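Local structure of diadenosine tetraphosphatase, putative (2QJC) at residues I22-I27 / L50-D55; T199-H204 / I219-R224. The protein is a putative diadenosine tetraphosphatase that binds two manganese ions and probably hydrolyses phosphate ester or anhydride bonds of its substrates. All blocks are in the same frame, centred on the assembly; numbering follows the deposited sequence.

Contact 1. Residues I22-I27 / L50-D55. With MN (manganese (II) ion), chain B.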
ATOM      1  N   ILE A  22      -4.761  -1.897 -11.542  1.00 28.04           N
ATOM      2  CA  ILE A  22      -5.474  -2.296 -10.341  1.00 26.46           C
ATOM      3  C   ILE A  22      -4.572  -2.131  -9.115  1.00 25.34           C
ATOM      4  O   ILE A  22      -3.507  -2.733  -9.022  1.00 27.03           O
ATOM      5  CB  ILE A  22      -5.951  -3.759 -10.484  1.00 29.27           C
ATOM      6  CG1 ILE A  22      -6.941  -3.850 -11.654  1.00 30.30           C
ATOM      7  CG2 ILE A  22      -6.621  -4.232  -9.206  1.00 28.11           C
ATOM      8  CD1 ILE A  22      -7.317  -5.250 -12.024  1.00 31.66           C
ATOM      9  N   ILE A  23      -5.010  -1.292  -8.184  1.00 23.70           N
ATOM     10  CA  ILE A  23      -4.259  -1.005  -6.967  1.00 22.56           C
ATOM     11  C   ILE A  23      -5.028  -1.559  -5.770  1.00 22.06           C
ATOM     12  O   ILE A  23      -6.191  -1.192  -5.535  1.00 18.89           O
ATOM     13  CB  ILE A  23      -4.046   0.520  -6.820  1.00 21.46           C
ATOM     14  CG1 ILE A  23      -3.405   1.062  -8.106  1.00 22.12           C
ATOM     15  CG2 ILE A  23      -3.158   0.814  -5.611  1.00 20.04           C
ATOM     16  CD1 ILE A  23      -3.298   2.567  -8.167  1.00 24.93           C
ATOM     17  N   VAL A  24      -4.371  -2.441  -5.017  1.00 21.38           N
ATOM     18  CA  VAL A  24      -5.003  -3.100  -3.873  1.00 21.96           C
ATOM     19  C   VAL A  24      -4.499  -2.685  -2.489  1.00 20.16           C
ATOM     20  O   VAL A  24      -3.322  -2.373  -2.309  1.00 22.03           O
ATOM     21  CB  VAL A  24      -4.915  -4.652  -4.035  1.00 22.76           C
ATOM     22  CG1 VAL A  24      -3.493  -5.064  -4.340  1.00 27.09           C
ATOM     23  CG2 VAL A  24      -5.416  -5.360  -2.775  1.00 22.84           C
ATOM     24  N   GLY A  25      -5.425  -2.661  -1.528  1.00 21.45           N
ATOM     25  CA  GLY A  25      -5.117  -2.274  -0.158  1.00 21.03           C
ATOM     26  C   GLY A  25      -4.342  -3.314   0.632  1.00 23.28           C
ATOM     27  O   GLY A  25      -3.941  -4.346   0.085  1.00 22.65           O
ATOM     28  N   ASP A  26      -4.142  -3.049   1.924  1.00 23.75           N
ATOM     29  CA  ASP A  26      -3.378  -3.946   2.797  1.00 25.35           C
ATOM     30  C   ASP A  26      -3.856  -5.397   2.713  1.00 24.31           C
ATOM     31  O   ASP A  26      -4.998  -5.704   3.050  1.00 23.62           O
ATOM     32  CB  ASP A  26      -3.438  -3.451   4.257  1.00 22.50           C
ATOM     33  CG  ASP A  26      -2.822  -2.064   4.439  1.00 26.85           C
ATOM     34  OD1 ASP A  26      -3.120  -1.157   3.626  1.00 25.61           O
ATOM     35  OD2 ASP A  26      -2.047  -1.870   5.406  1.00 25.42           O
ATOM     36  N   ILE A  27      -2.968  -6.285   2.268  1.00 26.13           N
ATOM     37  CA  ILE A  27      -3.295  -7.709   2.135  1.00 29.15           C
ATOM     38  C   ILE A  27      -3.030  -8.514   3.422  1.00 29.16           C
ATOM     39  O   ILE A  27      -3.838  -9.359   3.817  1.00 29.05           O
ATOM     40  CB  ILE A  27      -2.519  -8.336   0.952  1.00 29.33           C
ATOM     41  CG1 ILE A  27      -2.925  -7.649  -0.359  1.00 30.42           C
ATOM     42  CG2 ILE A  27      -2.843  -9.813   0.850  1.00 31.43           C
ATOM     43  CD1 ILE A  27      -2.011  -7.950  -1.540  1.00 27.89           C
ATOM     44  N   LEU A  50      -0.964  -4.985 -11.854  1.00 29.48           N
ATOM     45  CA  LEU A  50      -1.392  -5.006 -10.462  1.00 29.06           C
ATOM     46  C   LEU A  50      -0.366  -4.285  -9.588  1.00 25.71           C
ATOM     47  O   LEU A  50       0.840  -4.468  -9.756  1.00 22.79           O
ATOM     48  CB  LEU A  50      -1.559  -6.458 -10.001  1.00 31.93           C
ATOM     49  CG  LEU A  50      -2.041  -6.708  -8.569  1.00 36.70           C
ATOM     50  CD1 LEU A  50      -3.379  -5.999  -8.319  1.00 37.10           C
ATOM     51  CD2 LEU A  50      -2.187  -8.211  -8.356  1.00 36.89           C
ATOM     52  N   VAL A  51      -0.849  -3.448  -8.675  1.00 23.62           N
ATOM     53  CA  VAL A  51       0.038  -2.715  -7.767  1.00 24.08           C
ATOM     54  C   VAL A  51      -0.508  -2.758  -6.336  1.00 22.02           C
ATOM     55  O   VAL A  51      -1.640  -2.349  -6.093  1.00 23.08           O
ATOM     56  CB  VAL A  51       0.183  -1.226  -8.186  1.00 24.59           C
ATOM     57  CG1 VAL A  51       1.205  -0.537  -7.313  1.00 25.68           C
ATOM     58  CG2 VAL A  51       0.575  -1.122  -9.651  1.00 26.13           C
ATOM     59  N   ALA A  52       0.292  -3.259  -5.398  1.00 21.10           N
ATOM     60  CA  ALA A  52      -0.113  -3.327  -3.992  1.00 21.17           C
ATOM     61  C   ALA A  52       0.381  -2.099  -3.225  1.00 21.67           C
ATOM     62  O   ALA A  52       1.373  -1.482  -3.606  1.00 22.50           O
ATOM     63  CB  ALA A  52       0.446  -4.589  -3.349  1.00 20.62           C
ATOM     64  N   VAL A  53      -0.310  -1.747  -2.143  1.00 24.03           N
ATOM     65  CA  VAL A  53       0.084  -0.597  -1.329  1.00 21.24           C
ATOM     66  C   VAL A  53       1.055  -1.015  -0.212  1.00 22.16           C
ATOM     67  O   VAL A  53       1.468  -0.197   0.614  1.00 20.34           O
ATOM     68  CB  VAL A  53      -1.143   0.107  -0.688  1.00 20.96           C
ATOM     69  CG1 VAL A  53      -2.110   0.585  -1.784  1.00 22.18           C
ATOM     70  CG2 VAL A  53      -1.833  -0.825   0.310  1.00 18.90           C
ATOM     71  N   GLY A  54       1.422  -2.292  -0.190  1.00 22.77           N
ATOM     72  CA  GLY A  54       2.345  -2.754   0.830  1.00 21.99           C
ATOM     73  C   GLY A  54       1.651  -3.447   1.983  1.00 22.94           C
ATOM     74  O   GLY A  54       0.423  -3.502   2.027  1.00 22.21           O
ATOM     75  N   ASP A  55       2.441  -3.950   2.929  1.00 23.03           N
ATOM     76  CA  ASP A  55       1.907  -4.674   4.077  1.00 24.01           C
ATOM     77  C   ASP A  55       1.337  -5.972   3.525  1.00 24.27           C
ATOM     78  O   ASP A  55       0.163  -6.299   3.708  1.00 26.42           O
ATOM     79  CB  ASP A  55       0.825  -3.851   4.795  1.00 20.26           C
ATOM     80  CG  ASP A  55       1.358  -3.124   6.023  1.00 21.41           C
ATOM     81  OD1 ASP A  55       2.593  -2.960   6.135  1.00 20.59           O
ATOM     82  OD2 ASP A  55       0.541  -2.713   6.877  1.00 16.48           O
TER
HETATM   83 MN    MN B 400      -1.484  -2.636   7.426  1.00 31.95          MN
HETATM   84  O   HOH W   1      -1.077  -4.831   0.098  1.00 27.17           O
HETATM   85  O   HOH W   2      -3.627  -2.527   8.081  1.00 23.50           O
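Ile22, Ile23 and Val24 lie beside Leu50, Val51 and Ala52 as parallel strand neighbours, and backbone hydrogen bonds run from Val51 N to Ile22 O (2.8 Å), Val24 N to Val51 O and Val53 N to Val24 O. Packing is close in this strand half. Leu50 has CG anti to its backbone N (chi1 -179°), and its CD1 turns back over the neighbouring strand to reach Ile22 O at 3.3 Å and Ile22 CG2 at 3.8 Å; helix 31-41 covers this face. Where the strand of 50-52 ends, Val53 points at the other segment: its CG1 presses on Val24 O (3.2 Å), while CG2 comes to 3.5 Å from Gly25 C.

Beyond Gly25 the direct contacts thin out. Water 1 donates to both Gly25 O and Gly54 O, and the Ile27 N to Asp55 O bond is long and weak. The two loops meet again at a manganese ion, bound by Asp26 OD2 at 2.2 Å and Asp55 OD2 at 2.1 Å, with water 2 and His28 among the other ligands. The carboxylates run side by side with planes 90° apart; their other oxygens, OD1, accept hydrogen bonds from His204 N and His82 N. Asp26 OD2 and Asp55 OD2 come within 3.1 Å, a repulsion that the shared cation probably offsets, and Asp55, a ligand of both manganese ions, probably bridges them.

Contact 2. Residues T199-H204 / I219-R224. With MN (manganese (II) ion), chain C.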
ATOM      1  N   THR A 199      -3.356  12.033  -7.948  1.00 26.41           N
ATOM      2  CA  THR A 199      -4.231  11.341  -7.009  1.00 25.93           C
ATOM      3  C   THR A 199      -3.309  10.356  -6.288  1.00 25.84           C
ATOM      4  O   THR A 199      -2.634   9.548  -6.932  1.00 25.57           O
ATOM      5  CB  THR A 199      -5.323  10.517  -7.721  1.00 26.39           C
ATOM      6  OG1 THR A 199      -6.246  11.395  -8.374  1.00 27.31           O
ATOM      7  CG2 THR A 199      -6.070   9.642  -6.711  1.00 23.60           C
ATOM      8  N   VAL A 200      -3.259  10.433  -4.962  1.00 25.16           N
ATOM      9  CA  VAL A 200      -2.424   9.522  -4.192  1.00 22.59           C
ATOM     10  C   VAL A 200      -3.278   8.376  -3.663  1.00 22.99           C
ATOM     11  O   VAL A 200      -4.292   8.598  -2.998  1.00 23.75           O
ATOM     12  CB  VAL A 200      -1.754  10.242  -3.001  1.00 23.52           C
ATOM     13  CG1 VAL A 200      -1.073   9.224  -2.072  1.00 17.58           C
ATOM     14  CG2 VAL A 200      -0.734  11.245  -3.525  1.00 24.10           C
ATOM     15  N   VAL A 201      -2.874   7.152  -3.977  1.00 21.86           N
ATOM     16  CA  VAL A 201      -3.593   5.975  -3.519  1.00 19.61           C
ATOM     17  C   VAL A 201      -2.749   5.307  -2.430  1.00 20.09           C
ATOM     18  O   VAL A 201      -1.563   5.027  -2.627  1.00 18.50           O
ATOM     19  CB  VAL A 201      -3.850   4.999  -4.691  1.00 19.42           C
ATOM     20  CG1 VAL A 201      -4.670   3.814  -4.205  1.00 14.85           C
ATOM     21  CG2 VAL A 201      -4.572   5.741  -5.851  1.00 16.15           C
ATOM     22  N   PHE A 202      -3.367   5.038  -1.288  1.00 19.59           N
ATOM     23  CA  PHE A 202      -2.641   4.457  -0.164  1.00 20.62           C
ATOM     24  C   PHE A 202      -3.456   3.455   0.655  1.00 18.85           C
ATOM     25  O   PHE A 202      -4.601   3.165   0.331  1.00 22.24           O
ATOM     26  CB  PHE A 202      -2.170   5.603   0.741  1.00 20.98           C
ATOM     27  CG  PHE A 202      -3.306   6.410   1.345  1.00 21.23           C
ATOM     28  CD1 PHE A 202      -3.654   6.252   2.685  1.00 19.69           C
ATOM     29  CD2 PHE A 202      -4.035   7.314   0.564  1.00 20.14           C
ATOM     30  CE1 PHE A 202      -4.712   6.983   3.242  1.00 18.09           C
ATOM     31  CE2 PHE A 202      -5.093   8.050   1.107  1.00 21.03           C
ATOM     32  CZ  PHE A 202      -5.434   7.885   2.451  1.00 20.82           C
ATOM     33  N   GLY A 203      -2.847   2.944   1.720  1.00 19.46           N
ATOM     34  CA  GLY A 203      -3.499   2.007   2.629  1.00 18.40           C
ATOM     35  C   GLY A 203      -3.065   2.341   4.056  1.00 18.63           C
ATOM     36  O   GLY A 203      -3.300   3.453   4.525  1.00 17.67           O
ATOM     37  N   HIS A 204      -2.451   1.381   4.749  1.00 19.94           N
ATOM     38  CA  HIS A 204      -1.926   1.567   6.110  1.00 21.11           C
ATOM     39  C   HIS A 204      -2.859   1.864   7.297  1.00 23.63           C
ATOM     40  O   HIS A 204      -2.837   1.136   8.296  1.00 23.52           O
ATOM     41  CB  HIS A 204      -0.830   2.647   6.082  1.00 22.89           C
ATOM     42  CG  HIS A 204      -0.251   2.975   7.428  1.00 25.57           C
ATOM     43  ND1 HIS A 204       0.393   2.042   8.211  1.00 27.07           N
ATOM     44  CD2 HIS A 204      -0.194   4.143   8.114  1.00 25.63           C
ATOM     45  CE1 HIS A 204       0.824   2.617   9.321  1.00 22.39           C
ATOM     46  NE2 HIS A 204       0.481   3.893   9.286  1.00 27.10           N
ATOM     47  N   ILE A 219      -7.178   8.502  -2.244  1.00 24.14           N
ATOM     48  CA  ILE A 219      -7.989   7.312  -1.987  1.00 21.55           C
ATOM     49  C   ILE A 219      -7.322   6.371  -0.977  1.00 22.89           C
ATOM     50  O   ILE A 219      -6.268   5.783  -1.265  1.00 20.89           O
ATOM     51  CB  ILE A 219      -8.236   6.506  -3.283  1.00 22.15           C
ATOM     52  CG1 ILE A 219      -8.964   7.381  -4.312  1.00 22.24           C
ATOM     53  CG2 ILE A 219      -9.032   5.243  -2.967  1.00 24.33           C
ATOM     54  CD1 ILE A 219      -9.197   6.717  -5.654  1.00 18.69           C
ATOM     55  N   GLY A 220      -7.934   6.239   0.203  1.00 20.52           N
ATOM     56  CA  GLY A 220      -7.403   5.353   1.228  1.00 23.21           C
ATOM     57  C   GLY A 220      -8.087   3.998   1.101  1.00 23.47           C
ATOM     58  O   GLY A 220      -9.280   3.874   1.386  1.00 24.75           O
ATOM     59  N   LEU A 221      -7.335   2.980   0.691  1.00 23.44           N
ATOM     60  CA  LEU A 221      -7.900   1.645   0.485  1.00 24.04           C
ATOM     61  C   LEU A 221      -7.846   0.653   1.637  1.00 24.28           C
ATOM     62  O   LEU A 221      -8.292  -0.485   1.470  1.00 25.23           O
ATOM     63  CB  LEU A 221      -7.235   0.976  -0.721  1.00 22.83           C
ATOM     64  CG  LEU A 221      -7.382   1.571  -2.125  1.00 23.06           C
ATOM     65  CD1 LEU A 221      -6.409   0.871  -3.088  1.00 22.24           C
ATOM     66  CD2 LEU A 221      -8.809   1.401  -2.601  1.00 21.22           C
ATOM     67  N   ASP A 222      -7.326   1.036   2.798  1.00 23.30           N
ATOM     68  CA  ASP A 222      -7.259   0.046   3.867  1.00 25.65           C
ATOM     69  C   ASP A 222      -8.587  -0.194   4.583  1.00 26.39           C
ATOM     70  O   ASP A 222      -8.848   0.374   5.650  1.00 26.58           O
ATOM     71  CB  ASP A 222      -6.178   0.396   4.891  1.00 24.45           C
ATOM     72  CG  ASP A 222      -5.846  -0.788   5.796  1.00 27.32           C
ATOM     73  OD1 ASP A 222      -6.559  -1.820   5.701  1.00 25.52           O
ATOM     74  OD2 ASP A 222      -4.885  -0.691   6.592  1.00 23.24           O
ATOM     75  N   SER A 223      -9.406  -1.058   3.982  1.00 26.53           N
ATOM     76  CA  SER A 223     -10.719  -1.419   4.509  1.00 27.05           C
ATOM     77  C   SER A 223     -10.697  -2.551   5.552  1.00 28.08           C
ATOM     78  O   SER A 223     -11.725  -3.183   5.810  1.00 28.20           O
ATOM     79  CB  SER A 223     -11.667  -1.786   3.352  1.00 26.80           C
ATOM     80  OG  SER A 223     -11.061  -2.676   2.427  1.00 27.11           O
ATOM     81  N   ARG A 224      -9.520  -2.807   6.126  1.00 28.17           N
ATOM     82  CA  ARG A 224      -9.339  -3.807   7.185  1.00 29.24           C
ATOM     83  C   ARG A 224      -9.551  -5.274   6.829  1.00 30.97           C
ATOM     84  O   ARG A 224     -10.094  -6.026   7.637  1.00 31.52           O
ATOM     85  CB  ARG A 224     -10.271  -3.493   8.356  1.00 29.95           C
ATOM     86  CG  ARG A 224     -10.480  -2.034   8.631  1.00 29.72           C
ATOM     87  CD  ARG A 224     -11.808  -1.825   9.342  1.00 32.20           C
ATOM     88  NE  ARG A 224     -11.684  -0.711  10.260  1.00 36.62           N
ATOM     89  CZ  ARG A 224     -11.757  -0.810  11.578  1.00 34.07           C
ATOM     90  NH1 ARG A 224     -11.977  -1.983  12.155  1.00 31.14           N
ATOM     91  NH2 ARG A 224     -11.550   0.268  12.315  1.00 33.14           N
TER
HETATM   92 MN    MN C 401       1.013  -0.112   7.746  1.00 45.44          MN
HETATM   93  O   HOH W   3      -6.216   3.685   3.618  1.00 25.13           O
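The Phe202 ring lies against the backbone of the parallel strand at Ile219 and Gly220. From CB, a chi1 of 62° sets CG between the backbone N and the carbonyl carbon. In the ring beyond, CD2 comes to 3.3 Å from Ile219 O, CE2 to 3.5 Å from the Ile219 carbonyl carbon, and CZ at the tip to 3.4 Å from Gly220 CA. On the other flank CE1 and CD1 follow, progressively farther from the same CA. Gly220 CA thus makes a CH-pi contact over the ring face, 18° off the normal and offset toward the rim; a CB at this position would collide with Phe202 CZ. Val200 O lies in the ring plane at its edge, and Trp190 adds an edge-to-face partner.

Three backbone hydrogen bonds join the strands: Ile219 N to Val200 O, Phe202 N to Ile219 O, and a nearly straight one from Leu221 N to Phe202 O (2.8 Å, 172°). On the face bearing Val201 and Ile219, Val201 CG1 meets Leu221 CD1 at 3.6 Å. Past the strand ends water 3 donates to Gly203 O and accepts from Asp222 N. OD1 of Asp222 closes an Asx turn with Arg224 N, while its OD2 lies near two other acceptors, His204 O and Asp26 OD1, a closeness the nearby manganese may ease. His204 turns away from the other segment and binds manganese through ND1 at 2.3 Å; its NE2 is held by Thr160 O. Gly203-His204 corresponds to one of the conserved metal-ligand motifs of the dinuclear site in calcineurin-like phosphoesterases.

How the contacts relate
From the N terminus, contact 1 comes first: strand 21-24 leads through helix 31-41 into strand 49-52, so residues 22-27 and 50-55 close a beta-alpha-beta unit in one mixed sheet. The chain then supplies other metal ligands, Asn81 and His141, before contact 2 closes a shorter, helix-free loop between 199-204 and 219-224 at the edge of the second mixed sheet. The contacts lie in series, neither nested nor crossed. Their faces touch all the same: the side chains of Val201 and Leu221 pack on Ile23, with Leu221 CD1 3.2 Å from Ile23 O, which joins the two mixed sheets. Strand 230-236 afterwards returns to the first sheet, beside strand 21-24.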